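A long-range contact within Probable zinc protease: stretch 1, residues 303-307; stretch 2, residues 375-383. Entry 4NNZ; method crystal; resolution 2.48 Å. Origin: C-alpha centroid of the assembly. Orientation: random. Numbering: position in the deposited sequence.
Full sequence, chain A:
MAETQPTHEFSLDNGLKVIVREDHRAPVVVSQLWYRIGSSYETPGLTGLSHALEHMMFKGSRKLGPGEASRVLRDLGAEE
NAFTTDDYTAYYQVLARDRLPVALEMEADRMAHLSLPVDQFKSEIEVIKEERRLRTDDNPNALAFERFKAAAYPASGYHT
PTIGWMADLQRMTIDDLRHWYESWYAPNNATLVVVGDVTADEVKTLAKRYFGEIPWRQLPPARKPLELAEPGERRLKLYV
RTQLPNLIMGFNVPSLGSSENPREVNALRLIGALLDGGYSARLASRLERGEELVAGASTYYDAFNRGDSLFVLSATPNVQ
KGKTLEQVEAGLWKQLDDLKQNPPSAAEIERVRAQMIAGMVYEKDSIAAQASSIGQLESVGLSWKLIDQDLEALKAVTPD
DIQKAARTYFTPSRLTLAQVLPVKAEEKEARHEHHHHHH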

ATOM      1  N   ALA A 303     -18.885   5.243  -8.942  1.00 41.45           N
ATOM      2  CA  ALA A 303     -18.468   6.421  -9.642  1.00 39.66           C
ATOM      3  C   ALA A 303     -18.262   7.586  -8.726  1.00 41.88           C
ATOM      4  O   ALA A 303     -17.851   8.625  -9.155  1.00 40.68           O
ATOM      5  CB  ALA A 303     -19.491   6.777 -10.679  1.00 40.74           C
ATOM      6  N   PHE A 304     -18.548   7.405  -7.453  1.00 39.46           N
ATOM      7  CA  PHE A 304     -18.500   8.495  -6.505  1.00 40.68           C
ATOM      8  C   PHE A 304     -17.409   8.415  -5.458  1.00 40.51           C
ATOM      9  O   PHE A 304     -17.639   8.655  -4.321  1.00 38.41           O
ATOM     10  CB  PHE A 304     -19.853   8.727  -5.870  1.00 38.99           C
ATOM     11  CG  PHE A 304     -20.921   8.954  -6.853  1.00 42.32           C
ATOM     12  CD1 PHE A 304     -21.089  10.170  -7.408  1.00 41.14           C
ATOM     13  CD2 PHE A 304     -21.719   7.938  -7.250  1.00 45.60           C
ATOM     14  CE1 PHE A 304     -22.054  10.390  -8.326  1.00 40.49           C
ATOM     15  CE2 PHE A 304     -22.683   8.140  -8.173  1.00 44.22           C
ATOM     16  CZ  PHE A 304     -22.853   9.373  -8.713  1.00 42.81           C
ATOM     17  N   ASN A 305     -16.224   8.043  -5.882  1.00 42.72           N
ATOM     18  CA  ASN A 305     -15.043   8.039  -5.037  1.00 43.01           C
ATOM     19  C   ASN A 305     -14.314   9.357  -4.889  1.00 37.43           C
ATOM     20  O   ASN A 305     -14.350  10.207  -5.719  1.00 34.72           O
ATOM     21  CB  ASN A 305     -14.058   6.974  -5.496  1.00 45.50           C
ATOM     22  CG  ASN A 305     -14.461   5.594  -5.092  1.00 44.38           C
ATOM     23  OD1 ASN A 305     -14.926   5.369  -3.996  1.00 50.61           O
ATOM     24  ND2 ASN A 305     -14.267   4.666  -5.968  1.00 41.89           N
ATOM     25  N   ARG A 306     -13.598   9.459  -3.806  1.00 36.79           N
ATOM     26  CA  ARG A 306     -12.737  10.553  -3.523  1.00 35.52           C
ATOM     27  C   ARG A 306     -11.679  10.623  -4.573  1.00 37.02           C
ATOM     28  O   ARG A 306     -11.301  11.665  -5.014  1.00 37.00           O
ATOM     29  CB  ARG A 306     -12.051  10.205  -2.245  1.00 35.25           C
ATOM     30  CG  ARG A 306     -11.691  11.302  -1.315  1.00 35.70           C
ATOM     31  CD  ARG A 306     -11.047  10.643  -0.130  1.00 37.85           C
ATOM     32  NE  ARG A 306      -9.900  11.375   0.303  1.00 43.85           N
ATOM     33  CZ  ARG A 306      -8.756  10.855   0.686  1.00 42.31           C
ATOM     34  NH1 ARG A 306      -8.546   9.573   0.698  1.00 40.00           N
ATOM     35  NH2 ARG A 306      -7.810  11.661   1.058  1.00 49.47           N
ATOM     36  N   GLY A 307     -11.160   9.473  -4.920  1.00 34.73           N
ATOM     37  CA  GLY A 307     -10.175   9.333  -5.942  1.00 37.72           C
ATOM     38  C   GLY A 307     -10.661   8.421  -7.030  1.00 38.80           C
ATOM     39  O   GLY A 307     -11.792   8.413  -7.364  1.00 38.84           O
TER
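Stretch 2, residues 375-383: GQLESVGLS

No hydrogen bond joins the two stretches: with hydrogens placed, none is found, and the two stretches bury 286 Å² through van der Waals contacts and close polar atoms that are not bonded; Gln 376 OE1, for example, lies 3.6 Å from Phe 304 O without a hydrogen bond. The closest approach is correspondingly one of backbone to methyl, Arg 306 N lying 3.4 Å from Val 380 CG2. Here the chains also come nearest as chains, with 4.4 Å between the CA atoms of Arg 306 and Val 380, against 6.9 Å between those of Phe 304 and Leu 377. Over 304-306 and 377-380 the chains run in broadly the same direction, before stretch 2 turns back beyond Val 380.

Stretch 1 has no regular secondary structure. Stretch 2 enters as the last part of a helix and then turns; Leu 377 O accepts from both Val 380 N (3.1 Å) and Leu 382 N (2.9 Å); the chain folds back here, and Leu 377 and Leu 382 both contact the Phe 304 ring. Gly 381, at phi 82°, occupies a conformation in which a CB would be jammed against the preceding carbonyl.

The CA-to-CB bond of Phe 304 points toward stretch 2. Its CD1 lies 3.6 Å from Leu 377 CD2, an oblique approach, and 4.3 Å from Leu 382 CD1, which sits at the ring edge. Val 380 CG1 meets the backbone instead, 3.6 Å from Phe 304 O and 3.7 Å from Asn 305 O.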

ATOM      1  N   GLY A 375     -24.258  13.284   2.203  1.00 50.40           N
ATOM      2  CA  GLY A 375     -23.087  13.091   3.020  1.00 57.05           C
ATOM      3  C   GLY A 375     -21.967  12.381   2.321  1.00 54.19           C
ATOM      4  O   GLY A 375     -20.826  12.658   2.512  1.00 68.80           O
ATOM      5  N   GLN A 376     -22.322  11.439   1.502  1.00 43.55           N
ATOM      6  CA  GLN A 376     -21.374  10.717   0.724  1.00 48.31           C
ATOM      7  C   GLN A 376     -20.551  11.646  -0.140  1.00 46.89           C
ATOM      8  O   GLN A 376     -19.363  11.618  -0.118  1.00 43.98           O
ATOM      9  CB  GLN A 376     -22.143   9.791  -0.175  1.00 51.71           C
ATOM     10  CG  GLN A 376     -21.795   8.357  -0.007  1.00 54.31           C
ATOM     11  CD  GLN A 376     -21.101   7.855  -1.218  1.00 60.11           C
ATOM     12  OE1 GLN A 376     -20.175   8.491  -1.702  1.00 71.11           O
ATOM     13  NE2 GLN A 376     -21.532   6.711  -1.726  1.00 64.03           N
ATOM     14  N   LEU A 377     -21.232  12.443  -0.928  1.00 42.48           N
ATOM     15  CA  LEU A 377     -20.678  13.234  -1.980  1.00 42.44           C
ATOM     16  C   LEU A 377     -19.827  14.277  -1.340  1.00 43.56           C
ATOM     17  O   LEU A 377     -18.750  14.547  -1.779  1.00 43.59           O
ATOM     18  CB  LEU A 377     -21.778  13.928  -2.746  1.00 39.09           C
ATOM     19  CG  LEU A 377     -22.626  13.084  -3.665  1.00 40.45           C
ATOM     20  CD1 LEU A 377     -23.882  13.801  -4.075  1.00 42.56           C
ATOM     21  CD2 LEU A 377     -21.857  12.614  -4.851  1.00 37.81           C
ATOM     22  N   GLU A 378     -20.343  14.862  -0.290  1.00 41.73           N
ATOM     23  CA  GLU A 378     -19.655  15.860   0.465  1.00 48.01           C
ATOM     24  C   GLU A 378     -18.400  15.380   1.191  1.00 45.49           C
ATOM     25  O   GLU A 378     -17.526  16.142   1.473  1.00 44.67           O
ATOM     26  CB  GLU A 378     -20.624  16.567   1.392  1.00 52.86           C
ATOM     27  CG  GLU A 378     -20.451  18.065   1.448  1.00 58.68           C
ATOM     28  CD  GLU A 378     -21.139  18.796   0.333  1.00 59.34           C
ATOM     29  OE1 GLU A 378     -22.244  18.432  -0.039  1.00 61.40           O
ATOM     30  OE2 GLU A 378     -20.579  19.764  -0.158  1.00 68.06           O
ATOM     31  N   SER A 379     -18.343  14.114   1.515  1.00 42.96           N
ATOM     32  CA  SER A 379     -17.187  13.573   2.158  1.00 40.72           C
ATOM     33  C   SER A 379     -16.106  13.254   1.159  1.00 41.50           C
ATOM     34  O   SER A 379     -15.004  12.957   1.505  1.00 38.55           O
ATOM     35  CB  SER A 379     -17.580  12.342   2.937  1.00 39.02           C
ATOM     36  OG  SER A 379     -18.871  12.523   3.414  1.00 40.00           O
ATOM     37  N   VAL A 380     -16.466  13.312  -0.097  1.00 37.57           N
ATOM     38  CA  VAL A 380     -15.633  12.846  -1.144  1.00 38.97           C
ATOM     39  C   VAL A 380     -15.120  14.006  -2.004  1.00 40.90           C
ATOM     40  O   VAL A 380     -14.486  13.806  -3.000  1.00 38.37           O
ATOM     41  CB  VAL A 380     -16.421  11.746  -1.885  1.00 38.71           C
ATOM     42  CG1 VAL A 380     -16.551  11.950  -3.366  1.00 37.38           C
ATOM     43  CG2 VAL A 380     -15.934  10.379  -1.517  1.00 35.01           C
ATOM     44  N   GLY A 381     -15.389  15.222  -1.583  1.00 45.50           N
ATOM     45  CA  GLY A 381     -15.012  16.369  -2.363  1.00 48.76           C
ATOM     46  C   GLY A 381     -15.929  16.778  -3.496  1.00 53.31           C
ATOM     47  O   GLY A 381     -15.549  17.553  -4.336  1.00 56.42           O
ATOM     48  N   LEU A 382     -17.143  16.289  -3.504  1.00 47.93           N
ATOM     49  CA  LEU A 382     -18.051  16.604  -4.553  1.00 46.31           C
ATOM     50  C   LEU A 382     -19.183  17.336  -3.889  1.00 49.68           C
ATOM     51  O   LEU A 382     -19.511  17.044  -2.775  1.00 48.12           O
ATOM     52  CB  LEU A 382     -18.538  15.322  -5.185  1.00 45.20           C
ATOM     53  CG  LEU A 382     -17.544  14.427  -5.893  1.00 44.91           C
ATOM     54  CD1 LEU A 382     -18.207  13.183  -6.415  1.00 43.28           C
ATOM     55  CD2 LEU A 382     -16.928  15.156  -7.039  1.00 47.74           C
ATOM     56  N   SER A 383     -19.753  18.320  -4.557  1.00 51.19           N
ATOM     57  CA  SER A 383     -20.873  19.064  -4.014  1.00 52.28           C
ATOM     58  C   SER A 383     -22.142  18.272  -4.002  1.00 52.00           C
ATOM     59  O   SER A 383     -22.319  17.401  -4.809  1.00 54.43           O
ATOM     60  CB  SER A 383     -21.123  20.311  -4.824  1.00 55.73           C
ATOM     61  OG  SER A 383     -22.164  21.052  -4.251  1.00 53.70           O
TER